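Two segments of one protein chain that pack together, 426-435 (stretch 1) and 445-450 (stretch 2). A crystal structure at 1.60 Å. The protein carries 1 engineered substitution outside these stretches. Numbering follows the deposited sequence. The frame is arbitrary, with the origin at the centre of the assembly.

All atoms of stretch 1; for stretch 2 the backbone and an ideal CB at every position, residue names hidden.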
ATOM      1  N   GLU A 426     -18.711  -5.995  -4.574  1.00 19.58           N
ATOM      2  CA  GLU A 426     -19.812  -5.395  -5.319  1.00 19.54           C
ATOM      3  C   GLU A 426     -20.879  -4.853  -4.363  1.00 19.17           C
ATOM      4  O   GLU A 426     -21.418  -3.765  -4.574  1.00 23.28           O
ATOM      5  CB  GLU A 426     -20.429  -6.406  -6.285  1.00 22.86           C
ATOM      6  CG  GLU A 426     -21.578  -5.844  -7.122  1.00 39.14           C
ATOM      7  CD  GLU A 426     -21.193  -4.591  -7.889  1.00 48.90           C
ATOM      8  OE1 GLU A 426     -20.282  -4.668  -8.740  1.00 45.89           O
ATOM      9  OE2 GLU A 426     -21.797  -3.526  -7.636  1.00 46.60           O
ATOM     10  N   ARG A 427     -21.168  -5.615  -3.311  1.00 19.15           N
ATOM     11  CA  ARG A 427     -22.134  -5.193  -2.300  1.00 20.29           C
ATOM     12  C   ARG A 427     -21.692  -3.903  -1.622  1.00 22.10           C
ATOM     13  O   ARG A 427     -22.492  -2.987  -1.412  1.00 20.19           O
ATOM     14  CB  ARG A 427     -22.324  -6.283  -1.248  1.00 23.62           C
ATOM     15  CG  ARG A 427     -23.453  -6.000  -0.274  1.00 30.22           C
ATOM     16  CD  ARG A 427     -23.566  -7.089   0.776  1.00 34.61           C
ATOM     17  NE  ARG A 427     -23.713  -8.409   0.172  1.00 39.49           N
ATOM     18  CZ  ARG A 427     -23.416  -9.554   0.780  1.00 47.19           C
ATOM     19  NH1 ARG A 427     -22.943  -9.554   2.021  1.00 52.53           N
ATOM     20  NH2 ARG A 427     -23.585 -10.704   0.143  1.00 35.01           N
ATOM     21  N   PHE A 428     -20.412  -3.835  -1.275  1.00 17.03           N
ATOM     22  CA  PHE A 428     -19.887  -2.661  -0.602  1.00 15.89           C
ATOM     23  C   PHE A 428     -19.959  -1.427  -1.491  1.00 15.33           C
ATOM     24  O   PHE A 428     -20.410  -0.373  -1.058  1.00 15.99           O
ATOM     25  CB  PHE A 428     -18.442  -2.882  -0.162  1.00 15.42           C
ATOM     26  CG  PHE A 428     -17.720  -1.609   0.144  1.00 14.79           C
ATOM     27  CD1 PHE A 428     -18.077  -0.846   1.243  1.00 14.79           C
ATOM     28  CD2 PHE A 428     -16.699  -1.164  -0.671  1.00 15.30           C
ATOM     29  CE1 PHE A 428     -17.430   0.333   1.520  1.00 12.94           C
ATOM     30  CE2 PHE A 428     -16.044   0.015  -0.393  1.00 17.27           C
ATOM     31  CZ  PHE A 428     -16.412   0.764   0.704  1.00 15.48           C
ATOM     32  N   VAL A 429     -19.513  -1.557  -2.737  1.00 17.31           N
ATOM     33  CA  VAL A 429     -19.485  -0.407  -3.635  1.00 15.10           C
ATOM     34  C   VAL A 429     -20.902   0.116  -3.898  1.00 16.11           C
ATOM     35  O   VAL A 429     -21.099   1.327  -4.013  1.00 18.18           O
ATOM     36  CB  VAL A 429     -18.789  -0.744  -4.973  1.00 18.58           C
ATOM     37  CG1 VAL A 429     -18.972   0.383  -5.989  1.00 33.93           C
ATOM     38  CG2 VAL A 429     -17.303  -0.993  -4.746  1.00 17.87           C
ATOM     39  N   ARG A 430     -21.884  -0.780  -3.984  1.00 17.09           N
ATOM     40  CA  ARG A 430     -23.269  -0.356  -4.187  1.00 19.36           C
ATOM     41  C   ARG A 430     -23.768   0.442  -2.980  1.00 19.50           C
ATOM     42  O   ARG A 430     -24.412   1.481  -3.131  1.00 19.45           O
ATOM     43  CB  ARG A 430     -24.182  -1.559  -4.441  1.00 19.43           C
ATOM     44  CG  ARG A 430     -25.662  -1.193  -4.540  1.00 31.28           C
ATOM     45  CD  ARG A 430     -26.517  -2.366  -5.005  1.00 44.14           C
ATOM     46  NE  ARG A 430     -26.245  -3.586  -4.250  1.00 45.50           N
ATOM     47  CZ  ARG A 430     -26.960  -4.703  -4.343  1.00 43.59           C
ATOM     48  NH1 ARG A 430     -28.007  -4.764  -5.156  1.00 36.90           N
ATOM     49  NH2 ARG A 430     -26.631  -5.761  -3.614  1.00 50.78           N
ATOM     50  N   PHE A 431     -23.465  -0.045  -1.782  1.00 16.78           N
ATOM     51  CA  PHE A 431     -23.873   0.634  -0.557  1.00 16.56           C
ATOM     52  C   PHE A 431     -23.167   1.985  -0.429  1.00 15.50           C
ATOM     53  O   PHE A 431     -23.800   2.998  -0.127  1.00 16.46           O
ATOM     54  CB  PHE A 431     -23.576  -0.251   0.658  1.00 20.93           C
ATOM     55  CG  PHE A 431     -24.204   0.230   1.942  1.00 18.15           C
ATOM     56  CD1 PHE A 431     -25.581   0.328   2.066  1.00 17.86           C
ATOM     57  CD2 PHE A 431     -23.415   0.560   3.031  1.00 18.78           C
ATOM     58  CE1 PHE A 431     -26.159   0.757   3.255  1.00 21.92           C
ATOM     59  CE2 PHE A 431     -23.988   0.986   4.216  1.00 16.58           C
ATOM     60  CZ  PHE A 431     -25.359   1.084   4.325  1.00 17.54           C
ATOM     61  N   LEU A 432     -21.857   1.993  -0.669  1.00 14.77           N
ATOM     62  CA  LEU A 432     -21.065   3.219  -0.655  1.00 14.16           C
ATOM     63  C   LEU A 432     -21.650   4.285  -1.584  1.00 15.22           C
ATOM     64  O   LEU A 432     -21.789   5.442  -1.201  1.00 16.27           O
ATOM     65  CB  LEU A 432     -19.616   2.913  -1.053  1.00 16.73           C
ATOM     66  CG  LEU A 432     -18.667   4.103  -1.221  1.00 14.50           C
ATOM     67  CD1 LEU A 432     -18.477   4.833   0.096  1.00 15.59           C
ATOM     68  CD2 LEU A 432     -17.323   3.651  -1.782  1.00 15.75           C
ATOM     69  N   ALA A 433     -21.992   3.887  -2.803  1.00 15.86           N
ATOM     70  CA  ALA A 433     -22.516   4.822  -3.792  1.00 18.39           C
ATOM     71  C   ALA A 433     -23.868   5.388  -3.368  1.00 15.43           C
ATOM     72  O   ALA A 433     -24.163   6.559  -3.614  1.00 18.15           O
ATOM     73  CB  ALA A 433     -22.631   4.144  -5.149  1.00 17.16           C
ATOM     74  N   GLU A 434     -24.693   4.552  -2.743  1.00 16.09           N
ATOM     75  CA  GLU A 434     -25.995   4.984  -2.245  1.00 17.60           C
ATOM     76  C   GLU A 434     -25.844   6.000  -1.109  1.00 16.21           C
ATOM     77  O   GLU A 434     -26.565   6.998  -1.051  1.00 19.15           O
ATOM     78  CB  GLU A 434     -26.806   3.779  -1.767  1.00 22.16           C
ATOM     79  CG  GLU A 434     -28.245   4.097  -1.386  1.00 25.24           C
ATOM     80  CD  GLU A 434     -29.119   4.414  -2.588  1.00 41.73           C
ATOM     81  OE1 GLU A 434     -28.784   3.974  -3.708  1.00 45.49           O
ATOM     82  OE2 GLU A 434     -30.143   5.107  -2.409  1.00 49.92           O
ATOM     83  N   LEU A 435     -24.909   5.739  -0.204  1.00 15.51           N
ATOM     84  CA  LEU A 435     -24.627   6.656   0.892  1.00 15.07           C
ATOM     85  C   LEU A 435     -24.143   7.999   0.360  1.00 14.60           C
ATOM     86  O   LEU A 435     -24.620   9.057   0.774  1.00 15.31           O
ATOM     87  CB  LEU A 435     -23.571   6.068   1.833  1.00 15.65           C
ATOM     88  CG  LEU A 435     -23.998   4.858   2.661  1.00 17.63           C
ATOM     89  CD1 LEU A 435     -22.785   4.225   3.324  1.00 17.83           C
ATOM     90  CD2 LEU A 435     -25.032   5.254   3.700  1.00 19.19           C
ATOM     91  N   UNK A 445     -31.460   3.419   7.885  1.00 22.66           N
ATOM     92  CA  UNK A 445     -32.632   3.316   7.015  1.00 23.58           C
ATOM     93  C   UNK A 445     -32.236   3.032   5.566  1.00 22.91           C
ATOM     94  O   UNK A 445     -33.091   2.717   4.736  1.00 26.84           O
ATOM     95  CB  UNK A 445     -33.456   4.603   7.087  1.00 23.58           C
ATOM     96  N   UNK A 446     -30.947   3.141   5.261  1.00 21.55           N
ATOM     97  CA  UNK A 446     -30.468   2.844   3.914  1.00 20.99           C
ATOM     98  C   UNK A 446     -30.465   1.334   3.698  1.00 25.25           C
ATOM     99  O   UNK A 446     -29.895   0.583   4.490  1.00 23.56           O
ATOM    100  CB  UNK A 446     -29.070   3.425   3.690  1.00 20.99           C
ATOM    101  N   UNK A 447     -31.104   0.892   2.621  1.00 23.96           N
ATOM    102  CA  UNK A 447     -31.191  -0.529   2.328  1.00 27.63           C
ATOM    103  C   UNK A 447     -29.828  -1.089   1.943  1.00 31.01           C
ATOM    104  O   UNK A 447     -29.201  -0.634   0.987  1.00 28.27           O
ATOM    105  CB  UNK A 447     -32.204  -0.782   1.209  1.00 27.63           C
ATOM    106  N   UNK A 448     -29.372  -2.070   2.712  1.00 22.43           N
ATOM    107  CA  UNK A 448     -28.176  -2.826   2.375  1.00 21.84           C
ATOM    108  C   UNK A 448     -28.623  -4.127   1.721  1.00 27.74           C
ATOM    109  O   UNK A 448     -29.161  -5.016   2.383  1.00 24.34           O
ATOM    110  CB  UNK A 448     -27.310  -3.089   3.609  1.00 21.84           C
ATOM    111  N   UNK A 449     -28.418  -4.214   0.410  1.00 27.21           N
ATOM    112  CA  UNK A 449     -28.903  -5.335  -0.382  1.00 24.94           C
ATOM    113  C   UNK A 449     -27.801  -6.366  -0.574  1.00 28.07           C
ATOM    114  O   UNK A 449     -26.650  -6.010  -0.804  1.00 33.06           O
ATOM    115  CB  UNK A 449     -29.423  -4.852  -1.737  1.00 24.94           C
ATOM    116  N   UNK A 450     -28.155  -7.643  -0.483  1.00 29.08           N
ATOM    117  CA  UNK A 450     -27.163  -8.713  -0.543  1.00 35.07           C
ATOM    118  C   UNK A 450     -26.760  -9.021  -1.983  1.00 48.41           C
ATOM    119  O   UNK A 450     -27.250  -8.397  -2.925  1.00 49.92           O
ATOM    120  CB  UNK A 450     -27.706  -9.975   0.130  1.00 35.07           C
TER

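Stretch 1 is helical throughout, and the face it turns to its partner carries R427, R430, F431, E434 and L435. Stretch 2 runs along that face in the reverse sense, so that its first residues lie near L435 and its last near R427.

At position 445 the ideal CB has nothing of stretch 1 within 5.5 Å. The helix therefore sets no requirement, and almost any residue, polar ones especially, would fit. The residue is E445, whose side chain makes no contact with the helix.

Position 446 is far more demanding. Its CA-to-CB bond points toward the helix, and the ideal CB lies 4.0 Å from F431 CE1 and 4.4 Å from L435 CD2, with E434 CG at 5.2 Å. The surroundings are hydrocarbon and already close, which favours a compact apolar side chain; valine, isoleucine or leucine would all be reasonable, and the extended backbone (-74/127) is comfortable for a beta-branched residue. The deposited V446 uses both of its methyl groups: V446 CG1 lies 3.4 Å from F431 CE1 and 3.8 Å from E434 CG; the second methyl, V446 CG2, adds a closer contact to L435 CD2, at 4.0 Å.

At 447 the bond points away, and the ideal CB again finds no helix atom within 5.5 Å. Small or polar residues would serve equally well. A447 contributes mainly through its backbone, its O lying 3.9 Å from F431 CD1, at the edge of the ring.

Position 448 points sideways, yet its ideal CB is 4.0 Å from F431 CE1. A flexible aliphatic chain, such as leucine or methionine, could reach from here across the aromatic ring. L448 has chi1 t and chi2 p, and its CD1 sits over one face of the ring, 4.2 Å from the F431 ring centroid, in a CH-pi contact. The same methyl, CD1, also meets the aliphatic part of R427, at 4.1 Å from CG.

At 449 the bond is again sideways, and the ideal CB comes 3.5 Å from R430 NH2, over one face of the guanidinium. A second positive charge would be unwelcome here, whereas an apolar chain or an acidic one could be accommodated. L449 lays its CB against that flat face, which can accept hydrocarbon because its N-H groups point outward in its plane. Its carbonyl works too: a water donates hydrogen bonds to L449 O and R427 O and accepts one from R430 NE, tying the two backbones together.

Position 450 points away overall, although its ideal CB lies 4.2 Å from R427 NH2. Small, polar or acidic residues would all suit a site beside two arginines. T450 places CB over one face of the R427 guanidinium, but its clearest polar link is independent of residue type: R430 NH2 donates a hydrogen bond to T450 O at 2.8 Å.

Stretch 2 (445-450) EVALLT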
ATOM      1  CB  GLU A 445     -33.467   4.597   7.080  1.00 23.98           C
ATOM      2  CG  GLU A 445     -34.091   4.861   8.441  1.00 31.74           C
ATOM      3  CD  GLU A 445     -34.784   6.207   8.511  1.00 39.84           C
ATOM      4  OE1 GLU A 445     -34.911   6.866   7.458  1.00 48.18           O
ATOM      5  OE2 GLU A 445     -35.197   6.607   9.619  1.00 45.51           O
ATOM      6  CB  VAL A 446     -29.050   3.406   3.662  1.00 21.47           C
ATOM      7  CG1 VAL A 446     -28.550   3.022   2.271  1.00 22.31           C
ATOM      8  CG2 VAL A 446     -29.039   4.911   3.810  1.00 23.11           C
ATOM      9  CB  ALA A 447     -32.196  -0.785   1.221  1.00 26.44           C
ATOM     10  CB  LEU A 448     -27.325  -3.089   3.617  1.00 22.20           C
ATOM     11  CG  LEU A 448     -26.121  -4.021   3.454  1.00 22.90           C
ATOM     12  CD1 LEU A 448     -25.121  -3.472   2.444  1.00 21.63           C
ATOM     13  CD2 LEU A 448     -25.449  -4.245   4.799  1.00 25.67           C
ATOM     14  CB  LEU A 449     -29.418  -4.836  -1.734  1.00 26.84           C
ATOM     15  CG  LEU A 449     -30.469  -3.725  -1.655  1.00 31.22           C
ATOM     16  CD1 LEU A 449     -30.725  -3.126  -3.026  1.00 37.93           C
ATOM     17  CD2 LEU A 449     -31.764  -4.252  -1.047  1.00 28.73           C
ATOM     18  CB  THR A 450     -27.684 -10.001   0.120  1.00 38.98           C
ATOM     19  OG1 THR A 450     -28.832 -10.482  -0.589  1.00 49.13           O
ATOM     20  CG2 THR A 450     -28.055  -9.742   1.572  1.00 45.66           C
TER
HETATM   21  O   HOH W   1     -25.389  -3.337  -1.481  1.00 33.69           O
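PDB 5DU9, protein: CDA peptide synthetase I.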